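Local coordinates for protein mevalonate diphosphate decarboxylase (Legionella pneumophila, PDB 3LTO) that probably catalyses the ATP-dependent decarboxylation of mevalonate 5-diphosphate to isopentenyl diphosphate, a step of isoprenoid lipid biosynthesis, at residues A[181-186]-A[258-263]; A[187-192]-A[284-289]; A[124-127]-A[132-135]; A[51-56]-A[78-83]; A[226-231]-A[269-274]. One frame throughout, in Å; residues are numbered along the deposited sequence.

Overall arrangement
The five contacts sample both domains of a GHMP-type fold. Along the chain contact 4 closes first, then contact 3. Both belong to the N-terminal domain, have centres about 17 Å apart, and touch through Leu125 and Leu83. Contacts 1, 2 and 5 follow in the C-terminal domain. Contacts 1 and 2 have centres about 10 Å apart and share an antiparallel sheet, in which strands 177-182 and 288-292 are neighbours. Contacts 1 and 5 both use helix 258-274, and their centres are about 22 Å apart; contact 5 is nested inside the loop closed by contact 2. Each contact lies within one domain, so they report on the interior of each half and none bridges the two.

Contact 1. Residues A[181-186]-A[258-263]; sequences IVISSQ and DNTLHI
Helix-on-sheet packing in the C-terminal domain is illustrated here by Ile181 of strand 177-182 and Ile183, two residues on, which meet the first turns of helix 258-274. Being two residues apart in an extended chain, both point at the helix. The CD1 methyl of Ile183 does most of the touching. It lies 3.5 Å from Thr260 OG1 and 3.7 Å from Thr260 CA, and its CG1 branch, anti to the carbonyl carbon (chi1 -67°), carries it across the Thr260 side chain. The other branch, CG2, passes Asn259 ND2 at 4.0 Å, the two side chains running in opposite directions. One turn further along the helix, Ile181 CD1 reaches Ile263 CG1 at 3.9 Å, a purely apolar meeting. Thr260 OG1 is hydrogen-bonded to Thr257 N, just before the helix. All told, 209 Å² is buried between the two segments, although the backbones stay well apart: the CA atoms of Ile183 and Thr260 are separated by 7.3 Å. Leu308 of helix 297-308 touches both Ile181 and Ile263, and Phe303 of that helix touches Ile263, while Tyr312, leading into strand 313-314, packs on the same two isoleucines.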
# COMPACT_ATOMS: atom_id res chain seq x y z
N ILE A 181 7.16 31.29 11.53
CA ILE A 181 7.39 32.14 12.68
C ILE A 181 8.29 31.32 13.59
O ILE A 181 7.87 30.33 14.19
CB ILE A 181 6.09 32.47 13.41
CG1 ILE A 181 5.20 33.31 12.49
CG2 ILE A 181 6.39 33.22 14.71
CD1 ILE A 181 3.74 33.33 12.89
N VAL A 182 9.56 31.72 13.66
CA VAL A 182 10.54 31.01 14.46
C VAL A 182 10.46 31.36 15.93
O VAL A 182 10.72 32.49 16.32
CB VAL A 182 11.96 31.33 13.97
CG1 VAL A 182 12.98 30.50 14.73
CG2 VAL A 182 12.05 31.10 12.48
N ILE A 183 10.09 30.38 16.74
CA ILE A 183 10.00 30.57 18.18
C ILE A 183 11.14 29.76 18.78
O ILE A 183 11.16 28.53 18.69
CB ILE A 183 8.64 30.08 18.71
CG1 ILE A 183 7.53 31.00 18.17
CG2 ILE A 183 8.64 30.07 20.22
CD1 ILE A 183 6.14 30.61 18.59
N SER A 184 12.10 30.46 19.38
CA SER A 184 13.28 29.83 19.98
C SER A 184 12.98 28.64 20.90
O SER A 184 12.04 28.67 21.70
CB SER A 184 14.09 30.88 20.74
OG SER A 184 14.48 31.93 19.87
N SER A 185 13.78 27.60 20.76
CA SER A 185 13.60 26.39 21.57
C SER A 185 13.99 26.58 23.03
O SER A 185 14.80 27.44 23.37
CB SER A 185 14.43 25.23 20.99
OG SER A 185 13.91 24.78 19.75
N GLN A 186 13.40 25.75 23.88
CA GLN A 186 13.69 25.77 25.30
C GLN A 186 14.77 24.71 25.50
O GLN A 186 14.85 23.74 24.74
CB GLN A 186 12.45 25.39 26.10
CG GLN A 186 11.26 26.28 25.84
CD GLN A 186 9.94 25.58 26.08
OE1 GLN A 186 9.63 25.17 27.21
NE2 GLN A 186 9.15 25.41 25.02
N ASP A 258 3.35 30.40 26.10
CA ASP A 258 2.53 31.59 26.15
C ASP A 258 2.90 32.48 24.96
O ASP A 258 2.05 33.17 24.40
CB ASP A 258 2.75 32.34 27.47
CG ASP A 258 4.20 32.71 27.71
OD1 ASP A 258 5.10 31.91 27.36
OD2 ASP A 258 4.45 33.81 28.25
N ASN A 259 4.16 32.45 24.56
CA ASN A 259 4.59 33.25 23.43
C ASN A 259 3.87 32.76 22.17
O ASN A 259 3.35 33.55 21.38
CB ASN A 259 6.11 33.18 23.27
CG ASN A 259 6.63 34.13 22.22
OD1 ASN A 259 6.11 35.23 22.06
ND2 ASN A 259 7.68 33.73 21.52
N THR A 260 3.83 31.44 22.00
CA THR A 260 3.17 30.83 20.86
C THR A 260 1.69 31.17 20.86
O THR A 260 1.13 31.56 19.83
CB THR A 260 3.30 29.30 20.89
OG1 THR A 260 4.62 28.94 21.31
CG2 THR A 260 3.02 28.70 19.51
N LEU A 261 1.06 31.03 22.02
CA LEU A 261 -0.37 31.31 22.15
C LEU A 261 -0.72 32.75 21.78
O LEU A 261 -1.78 33.01 21.21
CB LEU A 261 -0.84 30.99 23.57
CG LEU A 261 -0.71 29.51 23.98
CD1 LEU A 261 -1.04 29.35 25.45
CD2 LEU A 261 -1.65 28.65 23.12
N HIS A 262 0.17 33.67 22.10
CA HIS A 262 -0.07 35.07 21.78
C HIS A 262 -0.23 35.22 20.28
O HIS A 262 -1.21 35.80 19.82
CB HIS A 262 1.09 35.95 22.28
CG HIS A 262 1.24 35.95 23.77
ND1 HIS A 262 2.43 36.25 24.39
CD2 HIS A 262 0.36 35.68 24.76
CE1 HIS A 262 2.27 36.17 25.70
NE2 HIS A 262 1.02 35.82 25.95
N ILE A 263 0.71 34.68 19.51
CA ILE A 263 0.64 34.82 18.07
C ILE A 263 -0.48 33.99 17.43
O ILE A 263 -1.06 34.39 16.43
CB ILE A 263 2.02 34.51 17.41
CG1 ILE A 263 1.99 34.91 15.94
CG2 ILE A 263 2.38 33.04 17.57
CD1 ILE A 263 1.53 36.35 15.69

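Contact 2. Residues A[187-192]-A[284-289]; sequences EKEIPS and AGPNVH
Glu189 and Pro286 meet at an angle, the carboxylate of the first set against the ring of the second, and a few residues away Ser192 faces Ala284. Glu189 has CG anti to its backbone N (chi1 176°) and an extended chain beyond, which carries the acid across to the proline. There OE2 comes to 3.4 Å from Pro286 CD and 3.9 Å from Pro286 CG, while OE1 stands farther off, 4.0 Å from Pro286 CD. The proline thus meets the acid mainly through one oxygen and through the carbon next to its own ring nitrogen. That same OE2 is hydrogen-bonded to Ser185 OG, so it has a polar partner besides the carbons.

The second pair works at closer backbone range, the CA atoms of Ser192 and Ala284 being 5.1 Å apart. Ser192 opens helix 192-198, Pro191 holding the N-cap position before it. The Ala284 methyl approaches Ser192 OG to 3.8 Å, and a water bridges the two residues, 3.0 Å from Ser192 OG and accepting from Ala284 N at 2.9 Å. The chain direction from Glu189 to Ser192 lies at 140° to that from Ala284 to Pro286.

Farther along, Asn287 ND2 bonds to Ser105 O in the N-terminal domain, and Asn287 OD1 accepts from Ile183 N, which ties this loop to residues 181-186. Chemically, the contact combines one carboxylate oxygen near a C-H of modest polarity, probably a weak attraction, with a water-mediated link; between the segments themselves no direct polar bond is made.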
# COMPACT_ATOMS: atom_id res chain seq x y z
N GLU A 187 15.60 24.89 26.51
CA GLU A 187 16.65 23.92 26.80
C GLU A 187 15.99 22.56 27.03
O GLU A 187 14.84 22.49 27.44
CB GLU A 187 17.41 24.38 28.05
CG GLU A 187 18.65 23.57 28.40
CD GLU A 187 19.54 24.30 29.40
OE1 GLU A 187 19.01 24.78 30.43
OE2 GLU A 187 20.76 24.40 29.15
N LYS A 188 16.71 21.48 26.75
CA LYS A 188 16.17 20.14 26.95
C LYS A 188 14.92 19.87 26.10
O LYS A 188 13.99 19.20 26.55
CB LYS A 188 15.85 19.95 28.45
CG LYS A 188 15.16 18.64 28.82
CD LYS A 188 16.01 17.41 28.51
CE LYS A 188 15.31 16.14 28.96
NZ LYS A 188 13.95 16.00 28.35
N GLU A 189 14.91 20.38 24.87
CA GLU A 189 13.77 20.18 23.98
C GLU A 189 13.67 18.77 23.39
O GLU A 189 14.64 18.24 22.85
CB GLU A 189 13.82 21.20 22.84
CG GLU A 189 12.72 21.02 21.81
CD GLU A 189 12.33 22.32 21.14
OE1 GLU A 189 11.69 23.17 21.80
OE2 GLU A 189 12.66 22.48 19.95
N ILE A 190 12.49 18.18 23.50
CA ILE A 190 12.23 16.82 23.01
C ILE A 190 12.24 16.74 21.48
O ILE A 190 11.47 17.42 20.81
CB ILE A 190 10.86 16.31 23.48
CG1 ILE A 190 10.67 16.59 24.97
CG2 ILE A 190 10.75 14.81 23.17
CD1 ILE A 190 11.57 15.81 25.88
N PRO A 191 13.11 15.88 20.91
CA PRO A 191 13.19 15.72 19.46
C PRO A 191 11.90 15.15 18.86
O PRO A 191 11.17 14.40 19.52
CB PRO A 191 14.36 14.76 19.28
CG PRO A 191 15.23 15.07 20.45
CD PRO A 191 14.22 15.19 21.57
N SER A 192 11.62 15.52 17.62
CA SER A 192 10.44 15.07 16.91
C SER A 192 10.27 13.56 17.04
O SER A 192 9.19 13.06 17.36
CB SER A 192 10.55 15.47 15.44
OG SER A 192 9.41 15.04 14.72
N ALA A 284 6.10 18.61 15.43
CA ALA A 284 6.56 18.36 16.79
C ALA A 284 7.73 19.31 17.01
O ALA A 284 8.89 18.89 17.06
CB ALA A 284 7.02 16.89 16.94
N GLY A 285 7.41 20.60 17.11
CA GLY A 285 8.44 21.61 17.30
C GLY A 285 7.81 22.93 17.68
O GLY A 285 6.59 23.04 17.65
N PRO A 286 8.61 23.96 18.02
CA PRO A 286 8.13 25.29 18.42
C PRO A 286 7.69 26.26 17.32
O PRO A 286 6.86 27.13 17.56
CB PRO A 286 9.32 25.85 19.19
CG PRO A 286 10.47 25.33 18.37
CD PRO A 286 10.07 23.87 18.16
N ASN A 287 8.24 26.11 16.11
CA ASN A 287 7.90 27.01 15.01
C ASN A 287 6.44 26.93 14.57
O ASN A 287 5.79 25.90 14.71
CB ASN A 287 8.80 26.75 13.80
CG ASN A 287 10.27 27.04 14.07
OD1 ASN A 287 10.61 27.82 14.96
ND2 ASN A 287 11.14 26.43 13.28
N VAL A 288 5.93 28.03 14.03
CA VAL A 288 4.56 28.07 13.54
C VAL A 288 4.61 28.36 12.04
O VAL A 288 5.22 29.34 11.62
CB VAL A 288 3.73 29.16 14.25
CG1 VAL A 288 2.35 29.27 13.61
CG2 VAL A 288 3.59 28.83 15.74
N HIS A 289 3.96 27.50 11.26
CA HIS A 289 3.94 27.65 9.81
C HIS A 289 2.70 28.33 9.27
O HIS A 289 1.57 28.01 9.64
CB HIS A 289 4.10 26.29 9.13
CG HIS A 289 5.40 25.61 9.45
ND1 HIS A 289 6.42 25.50 8.53
CD2 HIS A 289 5.86 25.06 10.59
CE1 HIS A 289 7.46 24.91 9.10
NE2 HIS A 289 7.14 24.63 10.35
O HOH W 1 7.69 17.15 13.55

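Contact 3. Residues A[124-127]-A[132-135]; sequences ALSE and PLPS
Pro132, the first residue of its segment, meets Ser126 through its backbone, the pyrrolidine ring pointing away: Ser126 OG lies 3.5 Å from Pro132 C. The hydroxyl reaches this place because OG is anti to the serine backbone N (chi1 -178°), which turns it from the end of helix 110-129 to the returning chain. Its hydrogen-bond partner is just upstream, the carbonyl oxygen of Lys131, so the serine grips the turn and lies beside the peptide that follows.

Leu133 comes next and supplies the nearest backbone approach, its CA 5.4 Å from that of Ser126. Its N is 3.3 Å from Ser126 OG, yet the angle is too poor for a hydrogen bond. The leucine side chain runs alongside the helix rather than into it: CB stands 3.8 Å from Ser126 OG, and CD1 reaches Ser126 CB at 4.2 Å. It also touches Ser122, one turn back on the same helix.

Pro134 is buried, its ring packing on Ser122 and on Phe87 of helix 71-87. Ser135 then takes the N-cap position of helix 136-144. Its side chain caps a backbone N of the first turn, and its own N is bonded to Glu138 OE1, a reciprocal pattern consistent with a capping box.

The contact sits at the surface, in the loop joining helix 110-129 to helix 136-144, and buries just 101 Å². The serine hydroxyl pins the return of that loop through its bond to Lys131 O, while it only lies close to Pro132 C and Leu133 N without bonding to either residue.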
# COMPACT_ATOMS: atom_id res chain seq x y z
N ALA A 124 24.26 6.95 -7.50
CA ALA A 124 25.58 6.39 -7.26
C ALA A 124 25.62 4.87 -7.37
O ALA A 124 26.43 4.31 -8.09
CB ALA A 124 26.08 6.82 -5.89
N LEU A 125 24.73 4.20 -6.64
CA LEU A 125 24.69 2.75 -6.63
C LEU A 125 24.27 2.13 -7.95
O LEU A 125 24.69 1.03 -8.30
CB LEU A 125 23.80 2.26 -5.48
CG LEU A 125 24.38 2.67 -4.11
CD1 LEU A 125 23.44 2.27 -2.98
CD2 LEU A 125 25.74 2.01 -3.95
N SER A 126 23.43 2.86 -8.69
CA SER A 126 22.97 2.42 -10.00
C SER A 126 24.15 2.35 -10.97
O SER A 126 24.36 1.34 -11.65
CB SER A 126 21.91 3.40 -10.52
OG SER A 126 21.40 2.98 -11.77
N GLU A 127 24.94 3.43 -11.04
CA GLU A 127 26.09 3.48 -11.94
C GLU A 127 27.24 2.56 -11.51
O GLU A 127 27.96 2.03 -12.35
CB GLU A 127 26.62 4.92 -12.05
CG GLU A 127 25.58 5.94 -12.50
CD GLU A 127 26.14 7.35 -12.56
OE1 GLU A 127 27.23 7.57 -12.01
OE2 GLU A 127 25.49 8.24 -13.16
N PRO A 132 19.62 -0.89 -13.09
CA PRO A 132 18.78 0.22 -13.53
C PRO A 132 18.45 1.11 -12.34
O PRO A 132 18.40 0.64 -11.21
CB PRO A 132 17.55 -0.48 -14.08
CG PRO A 132 17.42 -1.66 -13.16
CD PRO A 132 18.86 -2.15 -13.05
N LEU A 133 18.23 2.40 -12.60
CA LEU A 133 17.88 3.33 -11.54
C LEU A 133 16.43 3.05 -11.13
O LEU A 133 15.57 2.86 -11.98
CB LEU A 133 18.00 4.76 -12.04
CG LEU A 133 17.60 5.83 -11.03
CD1 LEU A 133 18.69 5.97 -9.99
CD2 LEU A 133 17.39 7.15 -11.76
N PRO A 134 16.16 3.00 -9.82
CA PRO A 134 14.79 2.74 -9.36
C PRO A 134 13.84 3.88 -9.71
O PRO A 134 14.23 5.05 -9.74
CB PRO A 134 14.95 2.58 -7.84
CG PRO A 134 16.41 2.24 -7.66
CD PRO A 134 17.08 3.11 -8.67
N SER A 135 12.58 3.53 -9.97
CA SER A 135 11.57 4.53 -10.30
C SER A 135 11.38 5.45 -9.10
O SER A 135 11.89 5.20 -8.01
CB SER A 135 10.24 3.84 -10.59
OG SER A 135 9.76 3.20 -9.42

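Contact 4. Residues A[51-56]-A[78-83]; sequences KKDIWE and DHLVRL
Asp53 and Leu80 join two members of a beta-alpha-beta crossover, in which strand 54-55 leads through helix 71-87 to the parallel strand 93-99. Asp53 lies just ahead of the short strand, and its side chain reaches over to the helix.

The van der Waals part falls on one methyl. Leu80 CD2 sits over the flat face of the carboxylate, 3.4 Å from Asp53 CG and 3.4 Å from Asp53 OD1, with OD2 only slightly farther. The leucine has CG anti to its backbone N (chi1 177°), which carries the branched end out from the helix to this spot. Val81 adds a smaller contact from its CG2 methyl, 3.7 Å from Asp53 OD2, so the acid rests on two neighbouring residues of one helical turn. Beyond the acid, Leu80 also packs on Phe93 and Ile95 of the second strand and on Ala121 of helix 110-129.

The polar part is carried by partners outside the two segments. Asp53 OD1 is held by a hydrogen bond from Phe93 N, which ties the start of one strand to the start of the next, and by a salt bridge to Lys84 NZ of the crossover helix. Two partners on one oxygen fix the carboxylate and would be expected to favour the ionised form beside its apolar neighbours.

Within the helix a further polar link joins side chains one turn of helix apart. His79 NE2 is hydrogen-bonded to Thr118 OG1, while Arg82 NH1, in the plane of the imidazole, donates to His79 ND1 at 3.1 Å with an N-H...N angle of 142°.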
# COMPACT_ATOMS: atom_id res chain seq x y z
N LYS A 51 35.13 -0.05 3.79
CA LYS A 51 33.79 -0.62 3.63
C LYS A 51 32.78 0.15 4.47
O LYS A 51 31.57 -0.02 4.31
CB LYS A 51 33.78 -2.09 4.07
CG LYS A 51 34.22 -3.09 3.00
CD LYS A 51 35.69 -2.94 2.66
CE LYS A 51 36.15 -4.02 1.69
NZ LYS A 51 37.59 -3.85 1.35
N LYS A 52 33.27 1.00 5.36
CA LYS A 52 32.39 1.76 6.24
C LYS A 52 32.14 3.21 5.83
O LYS A 52 33.06 3.92 5.42
CB LYS A 52 32.93 1.71 7.67
CG LYS A 52 32.94 0.31 8.26
CD LYS A 52 31.52 -0.23 8.41
CE LYS A 52 31.51 -1.54 9.19
NZ LYS A 52 30.13 -2.06 9.38
N ASP A 53 30.89 3.63 5.94
CA ASP A 53 30.50 4.99 5.60
C ASP A 53 30.88 5.98 6.69
O ASP A 53 31.04 5.61 7.86
CB ASP A 53 29.00 5.05 5.37
CG ASP A 53 28.51 3.98 4.42
OD1 ASP A 53 29.12 3.83 3.34
OD2 ASP A 53 27.52 3.30 4.74
N ILE A 54 31.03 7.24 6.30
CA ILE A 54 31.35 8.29 7.25
C ILE A 54 30.41 9.45 6.94
O ILE A 54 30.22 9.80 5.78
CB ILE A 54 32.80 8.78 7.11
CG1 ILE A 54 33.78 7.66 7.49
CG2 ILE A 54 33.02 10.01 7.97
CD1 ILE A 54 35.23 8.07 7.37
N TRP A 55 29.82 10.02 7.98
CA TRP A 55 28.90 11.14 7.82
C TRP A 55 29.52 12.45 8.29
O TRP A 55 29.90 12.59 9.46
CB TRP A 55 27.60 10.88 8.59
CG TRP A 55 26.62 12.00 8.44
CD1 TRP A 55 26.12 12.50 7.27
CD2 TRP A 55 25.99 12.74 9.49
NE1 TRP A 55 25.22 13.51 7.53
CE2 TRP A 55 25.12 13.68 8.89
CE3 TRP A 55 26.08 12.71 10.89
CZ2 TRP A 55 24.35 14.57 9.63
CZ3 TRP A 55 25.30 13.61 11.63
CH2 TRP A 55 24.45 14.52 10.99
N GLU A 56 29.61 13.41 7.38
CA GLU A 56 30.17 14.71 7.69
C GLU A 56 29.23 15.80 7.23
O GLU A 56 29.34 16.28 6.11
CB GLU A 56 31.54 14.87 7.03
CG GLU A 56 32.16 16.24 7.19
CD GLU A 56 33.45 16.37 6.40
OE1 GLU A 56 33.50 15.82 5.29
OE2 GLU A 56 34.40 17.04 6.88
N ASP A 78 22.71 4.11 8.62
CA ASP A 78 21.97 2.86 8.44
C ASP A 78 21.16 2.91 7.14
O ASP A 78 21.00 1.90 6.46
CB ASP A 78 21.01 2.61 9.60
CG ASP A 78 21.70 2.06 10.82
OD1 ASP A 78 22.87 1.62 10.70
OD2 ASP A 78 21.07 2.04 11.90
N HIS A 79 20.63 4.09 6.80
CA HIS A 79 19.84 4.19 5.58
C HIS A 79 20.71 3.99 4.35
O HIS A 79 20.27 3.41 3.36
CB HIS A 79 19.13 5.55 5.49
CG HIS A 79 18.17 5.65 4.35
ND1 HIS A 79 17.08 4.82 4.22
CD2 HIS A 79 18.16 6.45 3.26
CE1 HIS A 79 16.43 5.11 3.11
NE2 HIS A 79 17.07 6.10 2.50
N LEU A 80 21.96 4.45 4.41
CA LEU A 80 22.85 4.26 3.28
C LEU A 80 23.15 2.77 3.17
O LEU A 80 23.09 2.20 2.08
CB LEU A 80 24.16 5.04 3.43
CG LEU A 80 25.16 4.82 2.29
CD1 LEU A 80 24.45 5.10 0.96
CD2 LEU A 80 26.40 5.72 2.44
N VAL A 81 23.45 2.14 4.30
CA VAL A 81 23.75 0.71 4.33
C VAL A 81 22.58 -0.04 3.71
O VAL A 81 22.75 -0.92 2.86
CB VAL A 81 23.96 0.21 5.79
CG1 VAL A 81 24.02 -1.32 5.83
CG2 VAL A 81 25.24 0.81 6.37
N ARG A 82 21.39 0.34 4.14
CA ARG A 82 20.16 -0.26 3.65
C ARG A 82 20.11 -0.13 2.13
O ARG A 82 19.78 -1.09 1.43
CB ARG A 82 18.95 0.46 4.29
CG ARG A 82 17.59 0.12 3.67
CD ARG A 82 16.44 0.85 4.40
NE ARG A 82 16.46 0.55 5.83
CZ ARG A 82 16.67 1.45 6.78
NH1 ARG A 82 16.86 2.73 6.48
NH2 ARG A 82 16.72 1.06 8.05
N LEU A 83 20.44 1.05 1.63
CA LEU A 83 20.41 1.28 0.19
C LEU A 83 21.49 0.47 -0.53
O LEU A 83 21.24 -0.08 -1.60
CB LEU A 83 20.56 2.78 -0.12
CG LEU A 83 19.41 3.63 0.44
CD1 LEU A 83 19.65 5.10 0.16
CD2 LEU A 83 18.09 3.18 -0.18

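Contact 5. Residues A[226-231]-A[269-274]; sequences KDWTSI and KFWNEK
Trp228 and Trp271 meet rim to rim, with neither ring lying over the face of the other. Trp271 CH2 comes within 3.6 Å of Trp228 CD1, and the five-membered ring of Trp228 and the six-membered ring of Trp271 have planes at 24° and centroids 5.8 Å apart. Thr229 closes on the same outer rim, its OG1 3.6 Å from Trp271 CZ3 and near the indole plane. The far end of one indole is thus met along its edge by two consecutive helical residues.

What holds the rings in place lies one shell out. Each indole N-H has a backbone acceptor just ahead of strand 279-281, Trp228 NE1 bonding to Gly277 O and Trp271 NE1 to Pro278 O. Tyr232 stacks on Trp271, whereas Trp228 takes a cation-pi contact from Arg293 and an edge-to-face one with Tyr173. The start of helix 228-247 is set by Asp227 at the N-cap: its OD1 accepts from Ser230 N at 3.2 Å, and OD2 from Ser230 OG at 2.8 Å. Lys226, with positive phi, ends the preceding helix in a Schellman motif.

The contact therefore joins the first turn of helix 228-247 to the last turns of helix 258-274, with helix 208-224 packed beside Ile231 and strand 279-281 touching Trp228.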
# COMPACT_ATOMS: atom_id res chain seq x y z
N LYS A 226 -12.81 24.69 -2.84
CA LYS A 226 -12.07 25.95 -2.77
C LYS A 226 -12.56 26.71 -1.53
O LYS A 226 -12.86 27.90 -1.60
CB LYS A 226 -12.33 26.79 -4.02
CG LYS A 226 -11.92 26.12 -5.32
CD LYS A 226 -10.44 26.26 -5.60
CE LYS A 226 -10.12 27.64 -6.16
NZ LYS A 226 -8.67 27.81 -6.49
N ASP A 227 -12.65 25.99 -0.42
CA ASP A 227 -13.10 26.57 0.85
C ASP A 227 -11.90 26.76 1.79
O ASP A 227 -11.67 25.95 2.69
CB ASP A 227 -14.14 25.65 1.48
CG ASP A 227 -14.76 26.24 2.73
OD1 ASP A 227 -14.30 27.30 3.19
OD2 ASP A 227 -15.70 25.62 3.26
N TRP A 228 -11.16 27.84 1.57
CA TRP A 228 -9.96 28.16 2.35
C TRP A 228 -10.21 28.30 3.85
O TRP A 228 -9.36 27.93 4.67
CB TRP A 228 -9.33 29.45 1.80
CG TRP A 228 -7.93 29.73 2.26
CD1 TRP A 228 -7.54 30.71 3.12
CD2 TRP A 228 -6.74 29.07 1.83
NE1 TRP A 228 -6.17 30.71 3.26
CE2 TRP A 228 -5.66 29.71 2.47
CE3 TRP A 228 -6.48 28.00 0.96
CZ2 TRP A 228 -4.32 29.31 2.28
CZ3 TRP A 228 -5.15 27.61 0.77
CH2 TRP A 228 -4.09 28.26 1.42
N THR A 229 -11.37 28.85 4.20
CA THR A 229 -11.73 29.03 5.60
C THR A 229 -11.81 27.67 6.31
O THR A 229 -11.36 27.54 7.46
CB THR A 229 -13.10 29.76 5.72
OG1 THR A 229 -13.02 31.04 5.08
CG2 THR A 229 -13.46 29.98 7.18
N SER A 230 -12.36 26.67 5.63
CA SER A 230 -12.46 25.33 6.22
C SER A 230 -11.10 24.63 6.27
O SER A 230 -10.84 23.85 7.19
CB SER A 230 -13.44 24.45 5.44
OG SER A 230 -14.78 24.78 5.77
N ILE A 231 -10.24 24.90 5.29
CA ILE A 231 -8.91 24.30 5.27
C ILE A 231 -8.20 24.83 6.52
O ILE A 231 -7.60 24.07 7.28
CB ILE A 231 -8.13 24.70 3.98
CG1 ILE A 231 -8.82 24.09 2.76
CG2 ILE A 231 -6.68 24.22 4.06
CD1 ILE A 231 -8.17 24.41 1.43
N LYS A 269 -7.77 36.33 15.64
CA LYS A 269 -8.39 37.65 15.62
C LYS A 269 -8.23 38.26 14.24
O LYS A 269 -9.14 38.90 13.73
CB LYS A 269 -7.77 38.57 16.68
CG LYS A 269 -8.11 38.22 18.12
CD LYS A 269 -7.34 39.12 19.09
CE LYS A 269 -7.65 38.82 20.55
NZ LYS A 269 -9.05 39.17 20.92
N PHE A 270 -7.06 38.06 13.63
CA PHE A 270 -6.80 38.59 12.29
C PHE A 270 -7.83 38.00 11.33
O PHE A 270 -8.43 38.73 10.54
CB PHE A 270 -5.39 38.23 11.81
CG PHE A 270 -5.03 38.84 10.48
CD1 PHE A 270 -4.64 40.18 10.39
CD2 PHE A 270 -5.09 38.08 9.31
CE1 PHE A 270 -4.32 40.75 9.16
CE2 PHE A 270 -4.77 38.65 8.08
CZ PHE A 270 -4.38 39.98 8.00
N TRP A 271 -8.03 36.69 11.41
CA TRP A 271 -8.99 35.97 10.57
C TRP A 271 -10.42 36.48 10.75
O TRP A 271 -11.17 36.60 9.78
CB TRP A 271 -8.96 34.46 10.88
CG TRP A 271 -8.25 33.59 9.85
CD1 TRP A 271 -6.97 33.11 9.93
CD2 TRP A 271 -8.79 33.08 8.62
NE1 TRP A 271 -6.69 32.33 8.84
CE2 TRP A 271 -7.79 32.30 8.02
CE3 TRP A 271 -10.03 33.22 7.98
CZ2 TRP A 271 -7.98 31.64 6.79
CZ3 TRP A 271 -10.23 32.56 6.75
CH2 TRP A 271 -9.21 31.79 6.18
N ASN A 272 -10.81 36.75 12.00
CA ASN A 272 -12.16 37.23 12.29
C ASN A 272 -12.37 38.62 11.71
O ASN A 272 -13.43 38.92 11.15
CB ASN A 272 -12.39 37.29 13.80
CG ASN A 272 -12.26 35.93 14.46
OD1 ASN A 272 -12.88 34.95 14.03
ND2 ASN A 272 -11.47 35.86 15.53
N GLU A 273 -11.34 39.44 11.84
CA GLU A 273 -11.35 40.81 11.36
C GLU A 273 -11.37 40.90 9.83
O GLU A 273 -12.22 41.58 9.26
CB GLU A 273 -10.11 41.54 11.89
CG GLU A 273 -10.03 43.01 11.49
CD GLU A 273 -8.60 43.54 11.52
OE1 GLU A 273 -7.88 43.31 12.52
OE2 GLU A 273 -8.19 44.20 10.54
N LYS A 274 -10.43 40.22 9.18
CA LYS A 274 -10.31 40.24 7.72
C LYS A 274 -11.25 39.32 6.96
O LYS A 274 -11.51 39.54 5.77
CB LYS A 274 -8.87 39.89 7.31
CG LYS A 274 -7.80 40.82 7.86
CD LYS A 274 -7.98 42.24 7.35
CE LYS A 274 -6.98 43.18 7.99
NZ LYS A 274 -7.20 44.61 7.61